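Long-range contact in DUF1893 domain-containing protein (Thermotoga maritima, PDB 1VK9), which is of unknown function but adopts a cytidine deaminase-like fold, appears to be ADP-ribosylated and binds zinc ions in the crystal: residues 59-73 with 82-96. Sequence-based numbering, arbitrary orientation.
Sequences DNLEGSLVIDKMVGK and MKPDHIHAKVISKPA. With ZN (zinc ion), chain D; ZN (zinc ion), chain E.
The imidazole of His88 meets Ile67 at its edge, where the methyl CG2 lies near the ring plane. At another part of the rim His88 NE2 binds a zinc ion at 2.1 Å, and a water on that metal also lies in the ring plane. Histidine suits the place: with CG anti to the backbone N (chi1 180°), one nitrogen reaches the metal, which Asp110 also binds, while ND1 is hydrogen-bonded to Ser108 OG.

Along the backbone that carries this ring, strands 65-68 and 86-89 run parallel. Val66 works both ways, its N donating to His86 O at 3.0 Å and its O accepting from His88 N at 2.9 Å; Asp68 repeats this with His88 and Lys90. The two segments then turn a corner together, and the ladder carries on through a bent bond from Val91 N to Lys69 O, after which Val71 N donates to Val91 O at 2.8 Å. Branched Val71 packs CG2 on Ala89 CB at 3.7 Å, and the small Ala96, in the first turn of helix 94-102, sets its CB against Val71 CG1 and the Val71 carbonyl. Selenomethionine Met70 bends so that SE lies alongside Val91 CG1, 3.7 Å away.

At the other end Gly63, whose positive phi suits the third position of a type II turn, gives its N-H to Asp85 OD1 at 2.7 Å, on the syn side but 35° out of the carboxylate plane. Nearby, Glu62 OE1 binds a second zinc at 1.8 Å, together with His8 and His10 of the N-terminal histidine tag, so this site is probably not a natural one.

Asp68 is covalently linked to an unidentified group, possibly the ADP-ribose. The contact joins strands 70-71 and 86-93 of a beta-alpha-beta unit connected by helix 73-82, which packs against Val66 and Ile87, while helix 15-27 covers Leu65, Ile67 and His88; strand 32-35 pairs antiparallel with 65-68, and strand 107-109 runs parallel to 86-93.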
loop_
_atom_site.group_PDB
_atom_site.type_symbol
_atom_site.label_atom_id
_atom_site.label_comp_id
_atom_site.label_asym_id
_atom_site.label_seq_id
_atom_site.Cartn_x
_atom_site.Cartn_y
_atom_site.Cartn_z
ATOM N N ASP A 59 4.268 -13.631 -0.262
ATOM C CA ASP A 59 3.119 -13.979 0.547
ATOM C C ASP A 59 2.841 -12.903 1.601
ATOM O O ASP A 59 1.670 -12.562 1.892
ATOM C CB ASP A 59 3.282 -15.365 1.158
ATOM C CG ASP A 59 2.363 -15.581 2.287
ATOM O OD1 ASP A 59 1.202 -15.960 2.060
ATOM O OD2 ASP A 59 2.682 -15.335 3.462
ATOM N N ASN A 60 3.919 -12.373 2.178
ATOM C CA ASN A 60 3.809 -11.291 3.166
ATOM C C ASN A 60 5.085 -10.449 3.208
ATOM O O ASN A 60 6.114 -10.826 2.643
ATOM C CB ASN A 60 3.472 -11.840 4.553
ATOM C CG ASN A 60 4.650 -12.584 5.198
ATOM O OD1 ASN A 60 5.570 -11.971 5.720
ATOM N ND2 ASN A 60 4.610 -13.914 5.170
ATOM N N LEU A 61 5.007 -9.321 3.901
ATOM C CA LEU A 61 6.083 -8.362 3.942
ATOM C C LEU A 61 6.431 -7.997 5.371
ATOM O O LEU A 61 6.799 -6.851 5.636
ATOM C CB LEU A 61 5.665 -7.100 3.175
ATOM C CG LEU A 61 5.648 -7.176 1.648
ATOM C CD1 LEU A 61 4.996 -5.932 1.095
ATOM C CD2 LEU A 61 7.050 -7.322 1.128
ATOM N N GLU A 62 6.313 -8.949 6.295
ATOM C CA GLU A 62 6.769 -8.729 7.677
ATOM C C GLU A 62 8.275 -8.471 7.752
ATOM O O GLU A 62 9.064 -9.167 7.103
ATOM C CB GLU A 62 6.450 -9.911 8.568
ATOM C CG GLU A 62 4.970 -10.123 8.785
ATOM C CD GLU A 62 4.654 -11.280 9.716
ATOM O OE1 GLU A 62 5.597 -11.869 10.366
ATOM O OE2 GLU A 62 3.434 -11.585 9.784
ATOM N N GLY A 63 8.676 -7.470 8.540
ATOM C CA GLY A 63 10.075 -7.087 8.594
ATOM C C GLY A 63 10.397 -6.063 7.523
ATOM O O GLY A 63 11.520 -5.587 7.421
ATOM N N SER A 64 9.406 -5.718 6.715
ATOM C CA SER A 64 9.651 -4.811 5.618
ATOM C C SER A 64 8.764 -3.603 5.719
ATOM O O SER A 64 7.757 -3.625 6.427
ATOM C CB SER A 64 9.421 -5.522 4.296
ATOM O OG SER A 64 10.576 -6.263 3.966
ATOM N N LEU A 65 9.144 -2.536 5.026
ATOM C CA LEU A 65 8.256 -1.395 4.874
ATOM C C LEU A 65 7.943 -1.177 3.404
ATOM O O LEU A 65 8.750 -1.540 2.532
ATOM C CB LEU A 65 8.842 -0.135 5.515
ATOM C CG LEU A 65 10.151 0.388 4.973
ATOM C CD1 LEU A 65 9.883 1.465 3.959
ATOM C CD2 LEU A 65 10.922 0.949 6.111
ATOM N N VAL A 66 6.771 -0.600 3.139
ATOM C CA VAL A 66 6.360 -0.260 1.781
ATOM C C VAL A 66 6.200 1.241 1.634
ATOM O O VAL A 66 5.575 1.875 2.471
ATOM C CB VAL A 66 5.019 -0.930 1.420
ATOM C CG1 VAL A 66 4.479 -0.400 0.083
ATOM C CG2 VAL A 66 5.163 -2.451 1.426
ATOM N N ILE A 67 6.770 1.804 0.572
ATOM C CA ILE A 67 6.490 3.187 0.177
ATOM C C ILE A 67 5.664 3.217 -1.103
ATOM O O ILE A 67 5.950 2.511 -2.059
ATOM C CB ILE A 67 7.794 4.013 0.004
ATOM C CG1 ILE A 67 8.618 3.987 1.295
ATOM C CG2 ILE A 67 7.455 5.468 -0.415
ATOM C CD1 ILE A 67 9.937 4.702 1.178
ATOM N N ASP A 68 4.639 4.045 -1.119
ATOM C CA ASP A 68 3.748 4.119 -2.257
ATOM C C ASP A 68 3.381 5.582 -2.545
ATOM O O ASP A 68 3.169 6.371 -1.628
ATOM C CB ASP A 68 2.504 3.273 -1.976
ATOM C CG ASP A 68 1.730 2.939 -3.230
ATOM O OD1 ASP A 68 2.079 3.466 -4.309
ATOM O OD2 ASP A 68 0.757 2.168 -3.238
ATOM N N LYS A 69 3.330 5.933 -3.826
ATOM C CA LYS A 69 3.080 7.303 -4.295
ATOM C C LYS A 69 1.618 7.716 -3.982
ATOM O O LYS A 69 1.340 8.843 -3.554
ATOM C CB LYS A 69 3.313 7.338 -5.808
ATOM C CG LYS A 69 4.134 8.471 -6.370
ATOM C CD LYS A 69 4.175 8.300 -7.899
ATOM C CE LYS A 69 5.232 9.146 -8.562
ATOM N NZ LYS A 69 4.590 10.407 -9.005
HETATM N N MSE A 70 0.690 6.788 -4.189
HETATM C CA MSE A 70 -0.715 7.101 -4.150
HETATM C C MSE A 70 -1.462 5.914 -3.554
HETATM O O MSE A 70 -1.594 4.874 -4.201
HETATM C CB MSE A 70 -1.195 7.386 -5.580
HETATM C CG MSE A 70 -2.684 7.731 -5.718
HETATM SE SE MSE A 70 -3.203 9.401 -4.767
HETATM C CE MSE A 70 -2.258 10.872 -5.890
ATOM N N VAL A 71 -1.932 6.049 -2.318
ATOM C CA VAL A 71 -2.575 4.921 -1.666
ATOM C C VAL A 71 -4.082 5.136 -1.547
ATOM O O VAL A 71 -4.557 5.958 -0.740
ATOM C CB VAL A 71 -1.904 4.571 -0.321
ATOM C CG1 VAL A 71 -2.657 3.468 0.401
ATOM C CG2 VAL A 71 -0.510 4.088 -0.565
ATOM N N GLY A 72 -4.826 4.411 -2.378
ATOM C CA GLY A 72 -6.277 4.421 -2.308
ATOM C C GLY A 72 -6.760 3.179 -1.588
ATOM O O GLY A 72 -5.950 2.356 -1.155
ATOM N N LYS A 73 -8.072 3.026 -1.469
ATOM C CA LYS A 73 -8.645 1.832 -0.844
ATOM C C LYS A 73 -8.189 0.520 -1.508
ATOM O O LYS A 73 -7.896 -0.480 -0.824
ATOM C CB LYS A 73 -10.158 1.911 -0.869
ATOM C CG LYS A 73 -10.806 1.370 0.338
ATOM C CD LYS A 73 -12.301 1.449 0.177
ATOM C CE LYS A 73 -12.944 0.557 1.167
ATOM N NZ LYS A 73 -14.176 1.145 1.642
HETATM N N MSE A 82 -0.838 -8.030 3.004
HETATM C CA MSE A 82 0.549 -8.475 2.967
HETATM C C MSE A 82 1.264 -8.260 4.288
HETATM O O MSE A 82 2.367 -8.764 4.485
HETATM C CB MSE A 82 1.290 -7.803 1.834
HETATM C CG MSE A 82 0.950 -8.395 0.500
HETATM SE SE MSE A 82 1.985 -7.568 -0.918
HETATM C CE MSE A 82 0.913 -5.957 -1.108
ATOM N N LYS A 83 0.631 -7.511 5.185
ATOM C CA LYS A 83 1.158 -7.304 6.523
ATOM C C LYS A 83 2.582 -6.701 6.563
ATOM O O LYS A 83 3.509 -7.266 7.155
ATOM C CB LYS A 83 1.052 -8.609 7.306
ATOM C CG LYS A 83 -0.400 -9.049 7.466
ATOM C CD LYS A 83 -0.613 -10.080 8.579
ATOM C CE LYS A 83 -0.195 -9.518 9.926
ATOM N NZ LYS A 83 -1.044 -9.996 11.036
ATOM N N PRO A 84 2.779 -5.545 5.934
ATOM C CA PRO A 84 4.063 -4.852 6.088
ATOM C C PRO A 84 4.121 -4.197 7.486
ATOM O O PRO A 84 3.065 -3.966 8.077
ATOM C CB PRO A 84 4.019 -3.807 4.978
ATOM C CG PRO A 84 2.574 -3.543 4.770
ATOM C CD PRO A 84 1.855 -4.813 5.043
ATOM N N ASP A 85 5.314 -3.924 8.004
ATOM C CA ASP A 85 5.471 -3.301 9.308
ATOM C C ASP A 85 4.913 -1.862 9.229
ATOM O O ASP A 85 4.199 -1.405 10.143
ATOM C CB ASP A 85 6.953 -3.266 9.747
ATOM C CG ASP A 85 7.602 -4.668 9.923
ATOM O OD1 ASP A 85 6.990 -5.728 9.628
ATOM O OD2 ASP A 85 8.768 -4.793 10.358
ATOM N N HIS A 86 5.203 -1.156 8.136
ATOM C CA HIS A 86 4.757 0.210 7.989
ATOM C C HIS A 86 4.521 0.519 6.513
ATOM O O HIS A 86 5.256 0.009 5.657
ATOM C CB HIS A 86 5.813 1.130 8.574
ATOM C CG HIS A 86 5.463 2.586 8.549
ATOM N ND1 HIS A 86 4.852 3.223 9.607
ATOM C CD2 HIS A 86 5.707 3.548 7.625
ATOM C CE1 HIS A 86 4.701 4.506 9.323
ATOM N NE2 HIS A 86 5.211 4.728 8.126
ATOM N N ILE A 87 3.499 1.328 6.214
ATOM C CA ILE A 87 3.297 1.845 4.867
ATOM C C ILE A 87 3.438 3.359 4.942
ATOM O O ILE A 87 2.778 4.006 5.762
ATOM C CB ILE A 87 1.901 1.486 4.349
ATOM C CG1 ILE A 87 1.682 -0.024 4.385
ATOM C CG2 ILE A 87 1.680 2.029 2.943
ATOM C CD1 ILE A 87 0.230 -0.429 4.402
ATOM N N HIS A 88 4.320 3.920 4.112
ATOM C CA HIS A 88 4.425 5.366 3.964
ATOM C C HIS A 88 3.859 5.739 2.619
ATOM O O HIS A 88 4.365 5.302 1.602
ATOM C CB HIS A 88 5.870 5.860 4.040
ATOM C CG HIS A 88 5.998 7.347 3.877
ATOM N ND1 HIS A 88 5.538 8.242 4.819
ATOM C CD2 HIS A 88 6.508 8.095 2.870
ATOM C CE1 HIS A 88 5.776 9.477 4.411
ATOM N NE2 HIS A 88 6.367 9.418 3.231
ATOM N N ALA A 89 2.806 6.543 2.633
ATOM C CA ALA A 89 2.120 6.982 1.432
ATOM C C ALA A 89 2.456 8.446 1.180
ATOM O O ALA A 89 2.287 9.287 2.071
ATOM C CB ALA A 89 0.611 6.814 1.610
ATOM N N LYS A 90 2.932 8.773 -0.019
ATOM C CA LYS A 90 3.191 10.175 -0.328
ATOM C C LYS A 90 1.855 10.932 -0.354
ATOM O O LYS A 90 1.745 12.028 0.187
ATOM C CB LYS A 90 3.993 10.333 -1.619
ATOM C CG LYS A 90 4.217 11.779 -2.028
ATOM C CD LYS A 90 5.184 11.881 -3.193
ATOM C CE LYS A 90 5.199 13.293 -3.740
ATOM N NZ LYS A 90 6.577 13.660 -4.120
ATOM N N VAL A 91 0.842 10.319 -0.960
ATOM C CA VAL A 91 -0.533 10.787 -0.877
ATOM C C VAL A 91 -1.411 9.590 -0.520
ATOM O O VAL A 91 -1.280 8.527 -1.136
ATOM C CB VAL A 91 -1.064 11.331 -2.235
ATOM C CG1 VAL A 91 -2.471 11.869 -2.075
ATOM C CG2 VAL A 91 -0.202 12.385 -2.774
ATOM N N ILE A 92 -2.307 9.775 0.449
ATOM C CA ILE A 92 -3.296 8.769 0.824
ATOM C C ILE A 92 -4.711 9.329 0.707
ATOM O O ILE A 92 -4.955 10.491 1.035
ATOM C CB ILE A 92 -3.028 8.296 2.263
ATOM C CG1 ILE A 92 -3.823 7.046 2.590
ATOM C CG2 ILE A 92 -3.346 9.391 3.291
ATOM C CD1 ILE A 92 -3.261 6.284 3.788
ATOM N N SER A 93 -5.653 8.514 0.247
ATOM C CA SER A 93 -7.039 8.961 0.192
ATOM C C SER A 93 -7.713 8.652 1.510
ATOM O O SER A 93 -7.298 7.742 2.227
ATOM C CB SER A 93 -7.786 8.293 -0.951
ATOM O OG SER A 93 -8.175 6.986 -0.590
ATOM N N LYS A 94 -8.757 9.413 1.823
ATOM C CA LYS A 94 -9.513 9.258 3.056
ATOM C C LYS A 94 -10.051 7.834 3.273
ATOM O O LYS A 94 -9.969 7.346 4.386
ATOM C CB LYS A 94 -10.644 10.287 3.120
ATOM C CG LYS A 94 -11.206 10.536 4.505
ATOM C CD LYS A 94 -12.145 11.732 4.478
ATOM C CE LYS A 94 -13.583 11.331 4.791
ATOM N NZ LYS A 94 -14.527 12.289 4.173
ATOM N N PRO A 95 -10.626 7.181 2.254
ATOM C CA PRO A 95 -11.052 5.794 2.399
ATOM C C PRO A 95 -9.912 4.899 2.839
ATOM O O PRO A 95 -10.112 4.098 3.750
ATOM C CB PRO A 95 -11.522 5.433 0.994
ATOM C CG PRO A 95 -12.020 6.723 0.422
ATOM C CD PRO A 95 -10.998 7.704 0.921
ATOM N N ALA A 96 -8.737 5.053 2.236
ATOM C CA ALA A 96 -7.588 4.238 2.598
ATOM C C ALA A 96 -7.191 4.490 4.048
ATOM O O ALA A 96 -7.053 3.546 4.826
ATOM C CB ALA A 96 -6.415 4.462 1.640
HETATM ZN ZN ZN D . 6.860 -11.757 11.614
HETATM ZN ZN ZN E . 7.027 10.997 2.083
HETATM O O HOH W 1 7.227 10.310 -0.011
#